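Local coordinates for putative peptide ABC-transport system periplasmic peptide-binding protein (Campylobacter jejuni, PDB 4OEV) that binds nickel, here together with oxalate, as the extracytoplasmic solute-binding component of an ABC-type importer, probably delivering the metal for uptake, at residues 239-245 with 379-385; 395-399 with 453-457; 266-270 with 281-285. One frame throughout, in Å; residues are numbered along the deposited sequence.

Contact 1 (239-245 with 379-385). With OXL (oxalate ion), chain D.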
loop_
_atom_site.group_PDB
_atom_site.type_symbol
_atom_site.label_atom_id
_atom_site.label_comp_id
_atom_site.label_asym_id
_atom_site.label_seq_id
_atom_site.Cartn_x
_atom_site.Cartn_y
_atom_site.Cartn_z
ATOM N N ALA A 239 -7.062 -2.520 -5.304
ATOM C CA ALA A 239 -7.166 -1.057 -5.323
ATOM C C ALA A 239 -5.798 -0.456 -5.669
ATOM O O ALA A 239 -5.550 0.745 -5.503
ATOM C CB ALA A 239 -7.695 -0.523 -3.950
ATOM N N ASP A 240 -4.894 -1.317 -6.128
ATOM C CA ASP A 240 -3.533 -0.912 -6.435
ATOM C C ASP A 240 -3.424 -0.257 -7.816
ATOM O O ASP A 240 -3.815 -0.874 -8.804
ATOM C CB ASP A 240 -2.631 -2.140 -6.378
ATOM C CG ASP A 240 -1.169 -1.779 -6.406
ATOM O OD1 ASP A 240 -0.830 -0.588 -6.237
ATOM O OD2 ASP A 240 -0.350 -2.690 -6.543
ATOM N N TYR A 241 -2.892 0.958 -7.901
ATOM C CA TYR A 241 -2.675 1.586 -9.248
ATOM C C TYR A 241 -1.193 1.886 -9.536
ATOM O O TYR A 241 -0.378 1.994 -8.619
ATOM C CB TYR A 241 -3.507 2.877 -9.387
ATOM C CG TYR A 241 -3.099 3.962 -8.390
ATOM C CD1 TYR A 241 -1.989 4.778 -8.637
ATOM C CD2 TYR A 241 -3.832 4.182 -7.230
ATOM C CE1 TYR A 241 -1.598 5.763 -7.706
ATOM C CE2 TYR A 241 -3.459 5.182 -6.308
ATOM C CZ TYR A 241 -2.336 5.934 -6.551
ATOM O OH TYR A 241 -1.945 6.898 -5.657
ATOM N N ARG A 242 -0.837 2.004 -10.823
ATOM C CA ARG A 242 0.486 2.436 -11.239
ATOM C C ARG A 242 0.351 3.817 -11.866
ATOM O O ARG A 242 -0.660 4.111 -12.459
ATOM C CB ARG A 242 1.154 1.492 -12.282
ATOM C CG ARG A 242 1.458 0.107 -11.698
ATOM C CD ARG A 242 2.663 0.116 -10.789
ATOM N NE ARG A 242 2.704 -1.095 -9.990
ATOM C CZ ARG A 242 2.042 -1.274 -8.853
ATOM N NH1 ARG A 242 1.255 -0.324 -8.347
ATOM N NH2 ARG A 242 2.149 -2.424 -8.217
ATOM N N ALA A 243 1.380 4.632 -11.703
ATOM C CA ALA A 243 1.385 6.025 -12.187
ATOM C C ALA A 243 2.800 6.491 -12.385
ATOM O O ALA A 243 3.714 5.906 -11.792
ATOM C CB ALA A 243 0.620 6.966 -11.142
ATOM N N LEU A 244 2.991 7.547 -13.214
ATOM C CA LEU A 244 4.246 8.280 -13.233
ATOM C C LEU A 244 4.180 9.346 -12.135
ATOM O O LEU A 244 3.310 10.216 -12.190
ATOM C CB LEU A 244 4.512 8.981 -14.588
ATOM C CG LEU A 244 5.858 9.674 -14.634
ATOM C CD1 LEU A 244 6.885 8.573 -14.563
ATOM C CD2 LEU A 244 5.989 10.527 -16.006
ATOM N N MET A 245 5.101 9.275 -11.172
ATOM C CA MET A 245 5.228 10.301 -10.098
ATOM C C MET A 245 6.078 11.436 -10.663
ATOM O O MET A 245 7.226 11.194 -10.983
ATOM C CB MET A 245 5.927 9.710 -8.869
ATOM C CG MET A 245 6.078 10.615 -7.535
ATOM S SD MET A 245 7.661 10.301 -6.677
ATOM C CE MET A 245 8.791 11.168 -7.776
ATOM N N SER A 379 11.412 11.620 -12.072
ATOM C CA SER A 379 10.117 10.985 -12.083
ATOM C C SER A 379 10.313 9.489 -11.823
ATOM O O SER A 379 11.438 8.950 -11.967
ATOM C CB SER A 379 9.383 11.246 -13.399
ATOM O OG SER A 379 10.024 10.634 -14.519
ATOM N N PHE A 380 9.244 8.837 -11.421
ATOM C CA PHE A 380 9.336 7.488 -10.859
ATOM C C PHE A 380 8.058 6.719 -11.179
ATOM O O PHE A 380 6.968 7.269 -11.021
ATOM C CB PHE A 380 9.556 7.579 -9.308
ATOM C CG PHE A 380 9.686 6.244 -8.626
ATOM C CD1 PHE A 380 10.856 5.505 -8.740
ATOM C CD2 PHE A 380 8.636 5.745 -7.852
ATOM C CE1 PHE A 380 10.974 4.271 -8.091
ATOM C CE2 PHE A 380 8.753 4.503 -7.192
ATOM C CZ PHE A 380 9.907 3.765 -7.334
ATOM N N LEU A 381 8.190 5.467 -11.649
ATOM C CA LEU A 381 7.037 4.640 -11.974
ATOM C C LEU A 381 6.535 4.075 -10.633
ATOM O O LEU A 381 7.020 3.039 -10.205
ATOM C CB LEU A 381 7.418 3.499 -12.941
ATOM C CG LEU A 381 6.293 3.088 -13.908
ATOM C CD1 LEU A 381 5.040 2.692 -13.165
ATOM C CD2 LEU A 381 5.945 4.231 -14.834
ATOM N N ILE A 382 5.594 4.785 -10.025
ATOM C CA ILE A 382 5.160 4.621 -8.613
ATOM C C ILE A 382 3.859 3.816 -8.525
ATOM O O ILE A 382 3.212 3.582 -9.549
ATOM C CB ILE A 382 4.945 6.034 -7.986
ATOM C CG1 ILE A 382 4.962 5.999 -6.425
ATOM C CG2 ILE A 382 3.536 6.578 -8.438
ATOM C CD1 ILE A 382 5.138 7.393 -5.830
ATOM N N GLY A 383 3.447 3.364 -7.313
ATOM C CA GLY A 383 2.186 2.666 -7.221
ATOM C C GLY A 383 1.707 2.904 -5.746
ATOM O O GLY A 383 2.566 3.128 -4.896
ATOM N N TRP A 384 0.394 2.931 -5.506
ATOM C CA TRP A 384 -0.196 3.006 -4.127
ATOM C C TRP A 384 -1.568 2.418 -4.210
ATOM O O TRP A 384 -2.042 2.148 -5.295
ATOM C CB TRP A 384 -0.327 4.460 -3.599
ATOM C CG TRP A 384 0.932 5.207 -3.448
ATOM C CD1 TRP A 384 1.351 6.298 -4.197
ATOM C CD2 TRP A 384 1.955 4.944 -2.515
ATOM N NE1 TRP A 384 2.597 6.702 -3.765
ATOM C CE2 TRP A 384 2.970 5.900 -2.715
ATOM C CE3 TRP A 384 2.096 4.018 -1.469
ATOM C CZ2 TRP A 384 4.125 5.930 -1.931
ATOM C CZ3 TRP A 384 3.254 4.045 -0.710
ATOM C CH2 TRP A 384 4.233 5.004 -0.931
ATOM N N GLY A 385 -2.248 2.238 -3.070
ATOM C CA GLY A 385 -3.644 1.857 -3.150
ATOM C C GLY A 385 -4.050 0.933 -1.997
ATOM O O GLY A 385 -3.296 0.024 -1.638
HETATM C C1 OXL D . 5.800 2.003 -4.936
HETATM C C2 OXL D . 5.807 2.692 -3.576
HETATM O O1 OXL D . 5.936 2.630 -6.070
HETATM O O2 OXL D . 6.477 3.738 -3.494
HETATM O O3 OXL D . 5.699 0.760 -4.904
HETATM O O4 OXL D . 5.292 2.154 -2.527
#
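The strongest polar interaction is the salt bridge between Arg242 and Asp240: NH1 of Arg242 lies 3.0 Å from OD1 of Asp240, and NH2 of Arg242 is 3.0 Å from OD2 of Asp240. Asp240 OD1 also accepts from His480 ND1 and OD2 from the backbone of His481, so this carboxylate is also hydrogen-bonded to two nickel ligands. Residues 241-245 and 379-384 run antiparallel, their axes 4.5 Å apart at closest. Six backbone hydrogen bonds join them, the shortest Met245 N to Phe380 O at 2.7 Å; Ala243 and Ile382 bond both ways, Ile382 N to Ala243 O at 2.8 Å and Ala243 N to Ile382 O at 3.0 Å, whereas Trp384 N to Tyr241 O at 3.3 Å is weak. Gly383, in the non-hydrogen-bonded pair opposite Arg242, leaves room for the guanidinium to come close to the strand, with NH1 of Arg242 3.3 Å from CA of Gly383; a CB there would clash with NH1. Gly385 likewise sits where a CB would strike the carbonyl oxygen of Ala239. On one face Met245 CG packs on Ile382 CD1 at 3.8 Å, and CZ of Tyr241 meets CB of Trp384 at 3.9 Å. On the other, Leu244 and Leu381 turn to helix 342-357. Strand 379-384 also lines the oxalate pocket: Gly383 N makes a weak 2.9 Å hydrogen bond to oxalate O1, and oxalate O4 lies over one face of the Trp384 ring, 3.3 Å from its CZ3. The arrangement is an antiparallel strand pair of a periplasmic binding protein lobe, one strand forming a wall of the ligand pocket.

Contact 2 (395-399 with 453-457)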
loop_
_atom_site.group_PDB
_atom_site.type_symbol
_atom_site.label_atom_id
_atom_site.label_comp_id
_atom_site.label_asym_id
_atom_site.label_seq_id
_atom_site.Cartn_x
_atom_site.Cartn_y
_atom_site.Cartn_z
ATOM N N PHE A 395 -3.687 10.453 2.555
ATOM C CA PHE A 395 -3.089 11.461 3.402
ATOM C C PHE A 395 -1.531 11.429 3.390
ATOM O O PHE A 395 -0.861 12.473 3.128
ATOM C CB PHE A 395 -3.622 11.344 4.842
ATOM C CG PHE A 395 -3.339 12.582 5.706
ATOM C CD1 PHE A 395 -4.192 13.661 5.663
ATOM C CD2 PHE A 395 -2.197 12.650 6.519
ATOM C CE1 PHE A 395 -3.942 14.826 6.477
ATOM C CE2 PHE A 395 -1.914 13.809 7.310
ATOM C CZ PHE A 395 -2.785 14.887 7.280
ATOM N N ARG A 396 -0.929 10.273 3.607
ATOM C CA ARG A 396 0.550 10.252 3.650
ATOM C C ARG A 396 1.135 10.461 2.252
ATOM O O ARG A 396 2.350 10.692 2.135
ATOM C CB ARG A 396 1.087 8.914 4.187
ATOM C CG ARG A 396 0.951 8.841 5.729
ATOM C CD ARG A 396 1.145 7.410 6.264
ATOM N NE ARG A 396 -0.045 6.612 5.972
ATOM C CZ ARG A 396 -0.239 5.354 6.391
ATOM N NH1 ARG A 396 -1.369 4.737 6.094
ATOM N NH2 ARG A 396 0.678 4.723 7.110
ATOM N N VAL A 397 0.290 10.325 1.235
ATOM C CA VAL A 397 0.836 10.362 -0.172
ATOM C C VAL A 397 0.817 11.762 -0.821
ATOM O O VAL A 397 1.773 12.125 -1.536
ATOM C CB VAL A 397 0.067 9.362 -1.056
ATOM C CG1 VAL A 397 0.447 9.481 -2.612
ATOM C CG2 VAL A 397 0.329 7.959 -0.602
ATOM N N PHE A 398 -0.251 12.529 -0.580
ATOM C CA PHE A 398 -0.515 13.809 -1.282
ATOM C C PHE A 398 -0.446 15.022 -0.375
ATOM O O PHE A 398 -0.299 16.141 -0.847
ATOM C CB PHE A 398 -1.913 13.780 -1.921
ATOM C CG PHE A 398 -2.072 12.643 -2.950
ATOM C CD1 PHE A 398 -1.413 12.715 -4.163
ATOM C CD2 PHE A 398 -2.852 11.530 -2.667
ATOM C CE1 PHE A 398 -1.530 11.666 -5.100
ATOM C CE2 PHE A 398 -2.973 10.486 -3.581
ATOM C CZ PHE A 398 -2.317 10.562 -4.810
ATOM N N GLU A 399 -0.652 14.829 0.927
ATOM C CA GLU A 399 -0.730 16.005 1.758
ATOM C C GLU A 399 0.620 16.655 2.004
ATOM O O GLU A 399 1.681 15.972 2.143
ATOM C CB GLU A 399 -1.462 15.624 3.081
ATOM C CG GLU A 399 -2.412 16.681 3.636
ATOM C CD GLU A 399 -1.695 17.472 4.674
ATOM O OE1 GLU A 399 -2.273 18.449 5.193
ATOM O OE2 GLU A 399 -0.554 17.064 5.038
ATOM N N PRO A 453 -0.391 15.633 -9.611
ATOM C CA PRO A 453 0.915 15.243 -9.078
ATOM C C PRO A 453 1.542 14.123 -9.928
ATOM O O PRO A 453 2.755 13.852 -9.813
ATOM C CB PRO A 453 0.562 14.711 -7.695
ATOM C CG PRO A 453 -0.807 14.158 -7.874
ATOM C CD PRO A 453 -1.500 15.142 -8.763
ATOM N N PHE A 454 0.683 13.418 -10.665
ATOM C CA PHE A 454 1.066 12.171 -11.361
ATOM C C PHE A 454 0.652 12.180 -12.832
ATOM O O PHE A 454 -0.152 13.020 -13.281
ATOM C CB PHE A 454 0.417 10.897 -10.761
ATOM C CG PHE A 454 0.767 10.551 -9.298
ATOM C CD1 PHE A 454 1.818 11.146 -8.563
ATOM C CD2 PHE A 454 0.057 9.506 -8.685
ATOM C CE1 PHE A 454 2.051 10.788 -7.215
ATOM C CE2 PHE A 454 0.293 9.136 -7.341
ATOM C CZ PHE A 454 1.302 9.760 -6.618
ATOM N N ILE A 455 1.123 11.171 -13.566
ATOM C CA ILE A 455 0.310 10.634 -14.668
ATOM C C ILE A 455 -0.286 9.307 -14.170
ATOM O O ILE A 455 0.488 8.350 -13.934
ATOM C CB ILE A 455 1.073 10.324 -15.938
ATOM C CG1 ILE A 455 1.774 11.585 -16.467
ATOM C CG2 ILE A 455 0.107 9.785 -16.946
ATOM C CD1 ILE A 455 2.608 11.314 -17.715
ATOM N N PHE A 456 -1.596 9.257 -13.914
ATOM C CA PHE A 456 -2.192 7.974 -13.475
ATOM C C PHE A 456 -2.269 7.054 -14.690
ATOM O O PHE A 456 -2.634 7.503 -15.764
ATOM C CB PHE A 456 -3.562 8.150 -12.874
ATOM C CG PHE A 456 -3.538 8.652 -11.470
ATOM C CD1 PHE A 456 -3.682 7.754 -10.408
ATOM C CD2 PHE A 456 -3.384 9.984 -11.199
ATOM C CE1 PHE A 456 -3.686 8.184 -9.090
ATOM C CE2 PHE A 456 -3.371 10.435 -9.824
ATOM C CZ PHE A 456 -3.535 9.516 -8.805
ATOM N N LEU A 457 -1.955 5.781 -14.517
ATOM C CA LEU A 457 -1.895 4.892 -15.687
ATOM C C LEU A 457 -2.933 3.782 -15.582
ATOM O O LEU A 457 -3.853 3.732 -16.397
ATOM C CB LEU A 457 -0.488 4.325 -15.824
ATOM C CG LEU A 457 0.548 5.424 -16.100
ATOM C CD1 LEU A 457 1.978 4.881 -15.866
ATOM C CD2 LEU A 457 0.399 5.889 -17.559
#
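A short helix, 395-398, packs here against the start of strand 454-467, a helix-on-sheet contact in the solute-binding protein fold made wholly by apolar side chains. Phe398 is the main bump. Its ring reaches into a hollow bounded by Pro453, Phe454 and Phe456, so that CE1 of Phe398 comes 3.8 Å from CG of Pro453 while CZ of Phe398 stands 4.3 Å from CZ of Phe456. The Phe398 and Phe454 rings meet obliquely, centroids 5.4 Å apart and planes at 45°, with CE1 of Phe398 over one face of the Phe454 ring. Because the nearest backbones, at Phe398 and Pro453, keep their CA atoms 8.1 Å apart, side chains alone bridge the gap, and the buried area is a modest 148 Å². Tyr241 and Pro286 also touch Phe398, and Val421 of helix 419-429 packs on it too. Val397, one residue earlier, adds a smaller knob: its CG1 lies 4.1 Å from CZ of Phe454.

Contact 3 (266-270 with 281-285)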
loop_
_atom_site.group_PDB
_atom_site.type_symbol
_atom_site.label_atom_id
_atom_site.label_comp_id
_atom_site.label_asym_id
_atom_site.label_seq_id
_atom_site.Cartn_x
_atom_site.Cartn_y
_atom_site.Cartn_z
ATOM N N VAL A 266 -0.057 10.629 -23.238
ATOM C CA VAL A 266 -0.038 9.172 -23.064
ATOM C C VAL A 266 -1.368 8.513 -23.467
ATOM O O VAL A 266 -2.427 8.868 -22.952
ATOM C CB VAL A 266 0.284 8.797 -21.571
ATOM C CG1 VAL A 266 0.293 7.244 -21.410
ATOM C CG2 VAL A 266 1.635 9.376 -21.147
ATOM N N ASP A 267 -1.311 7.541 -24.369
ATOM C CA ASP A 267 -2.501 6.792 -24.770
ATOM C C ASP A 267 -2.695 5.628 -23.808
ATOM O O ASP A 267 -2.210 4.512 -24.053
ATOM C CB ASP A 267 -2.386 6.300 -26.236
ATOM C CG ASP A 267 -3.657 5.612 -26.742
ATOM O OD1 ASP A 267 -4.657 5.554 -25.995
ATOM O OD2 ASP A 267 -3.676 5.181 -27.917
ATOM N N LYS A 268 -3.394 5.911 -22.709
ATOM C CA LYS A 268 -3.596 4.949 -21.635
ATOM C C LYS A 268 -4.422 3.755 -22.099
ATOM O O LYS A 268 -4.202 2.631 -21.638
ATOM C CB LYS A 268 -4.303 5.614 -20.443
ATOM C CG LYS A 268 -3.605 6.830 -19.903
ATOM C CD LYS A 268 -4.158 7.165 -18.540
ATOM C CE LYS A 268 -4.161 8.635 -18.267
ATOM N NZ LYS A 268 -4.732 8.941 -16.872
ATOM N N GLU A 269 -5.387 3.982 -22.986
ATOM C CA GLU A 269 -6.201 2.856 -23.465
ATOM C C GLU A 269 -5.321 1.807 -24.129
ATOM O O GLU A 269 -5.487 0.611 -23.898
ATOM C CB GLU A 269 -7.276 3.316 -24.450
ATOM C CG GLU A 269 -8.448 4.028 -23.826
ATOM C CD GLU A 269 -9.301 3.107 -22.960
ATOM O OE1 GLU A 269 -9.326 1.878 -23.221
ATOM O OE2 GLU A 269 -9.951 3.614 -22.012
ATOM N N SER A 270 -4.353 2.257 -24.922
ATOM C CA SER A 270 -3.466 1.335 -25.605
ATOM C C SER A 270 -2.581 0.520 -24.653
ATOM O O SER A 270 -2.297 -0.651 -24.914
ATOM C CB SER A 270 -2.594 2.098 -26.607
ATOM O OG SER A 270 -1.514 1.294 -27.042
ATOM N N PHE A 281 -7.263 -1.852 -15.532
ATOM C CA PHE A 281 -8.167 -0.894 -16.137
ATOM C C PHE A 281 -7.502 0.482 -16.043
ATOM O O PHE A 281 -6.633 0.709 -15.186
ATOM C CB PHE A 281 -9.605 -0.937 -15.530
ATOM C CG PHE A 281 -9.789 -0.297 -14.145
ATOM C CD1 PHE A 281 -9.927 1.093 -13.989
ATOM C CD2 PHE A 281 -9.982 -1.109 -13.002
ATOM C CE1 PHE A 281 -10.144 1.660 -12.704
ATOM C CE2 PHE A 281 -10.215 -0.566 -11.728
ATOM C CZ PHE A 281 -10.294 0.811 -11.569
ATOM N N VAL A 282 -7.836 1.352 -16.995
ATOM C CA VAL A 282 -7.236 2.694 -17.035
ATOM C C VAL A 282 -7.532 3.456 -15.734
ATOM O O VAL A 282 -8.684 3.473 -15.295
ATOM C CB VAL A 282 -7.741 3.514 -18.218
ATOM C CG1 VAL A 282 -7.117 4.937 -18.165
ATOM C CG2 VAL A 282 -7.418 2.788 -19.552
ATOM N N ALA A 283 -6.490 4.057 -15.134
ATOM C CA ALA A 283 -6.593 4.891 -13.952
ATOM C C ALA A 283 -6.535 6.387 -14.294
ATOM O O ALA A 283 -5.813 6.810 -15.201
ATOM C CB ALA A 283 -5.471 4.555 -12.944
ATOM N N ASN A 284 -7.258 7.172 -13.509
ATOM C CA ASN A 284 -7.303 8.627 -13.634
ATOM C C ASN A 284 -7.145 9.302 -12.290
ATOM O O ASN A 284 -6.708 10.438 -12.209
ATOM C CB ASN A 284 -8.636 9.049 -14.274
ATOM C CG ASN A 284 -8.615 8.896 -15.767
ATOM O OD1 ASN A 284 -7.724 9.446 -16.429
ATOM N ND2 ASN A 284 -9.593 8.149 -16.317
ATOM N N HIS A 285 -7.505 8.606 -11.224
ATOM C CA HIS A 285 -7.315 9.195 -9.890
ATOM C C HIS A 285 -7.191 8.072 -8.831
ATOM O O HIS A 285 -7.308 6.902 -9.180
ATOM C CB HIS A 285 -8.446 10.191 -9.588
ATOM C CG HIS A 285 -9.756 9.574 -9.188
ATOM N ND1 HIS A 285 -9.940 8.898 -7.998
ATOM C CD2 HIS A 285 -10.973 9.624 -9.781
ATOM C CE1 HIS A 285 -11.193 8.513 -7.902
ATOM N NE2 HIS A 285 -11.848 8.944 -8.966
#
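Val282 is the first residue of 281-285 to meet the helix start. Its side chain points toward 266-270 and fits between two side chains there: CG1 of Val282 lies 3.7 Å from CB of Lys268, and CG2 of Val282 is 3.6 Å from OE2 of Glu269, an exposed residue. Next comes Ala283, whose methyl group faces away but whose carbonyl oxygen accepts a hydrogen bond from Lys268 NZ at 2.9 Å. Asn284 follows, its OD1 accepting a second hydrogen bond from Lys268 NZ at 3.1 Å. The long lysine side chain thus covers Val282 with its aliphatic part and delivers its ammonium to two oxygens beyond it; Phe456 O supplies a third. On the helix side, Asp267 is the N-cap, its OD1 accepting a weak hydrogen bond from Ser270 N at 3.5 Å. The contact thus joins the first turn of helix 268-274 to the end of strand 280-282, which pairs antiparallel with strand 454-467, and to the loop that follows, while Val266 packs on strand 454-467 and on helix 342-357.

Strand 454-467 ties all three contacts into one sheet: it pairs with strand 241-246 of contact 1, supplies half of contact 2 and borders strand 280-282 of contact 3. Leu244 N to Ile455 O (2.7 Å) and Leu457 O to Ala283 N (2.9 Å) are probable hydrogen bonds that join contact 2 to each of the others. Contacts 1 and 2 are fully buried, whereas contact 3, its centre about 20 Å from the chain centre, is partly exposed. Chemistry follows place: backbone pairing, a buried ion pair and an oxalate-lining strand in contact 1, hydrophobic rings without a hydrogen bond in contact 2, and a lysine hydrogen-bonded to oxygens in contact 3.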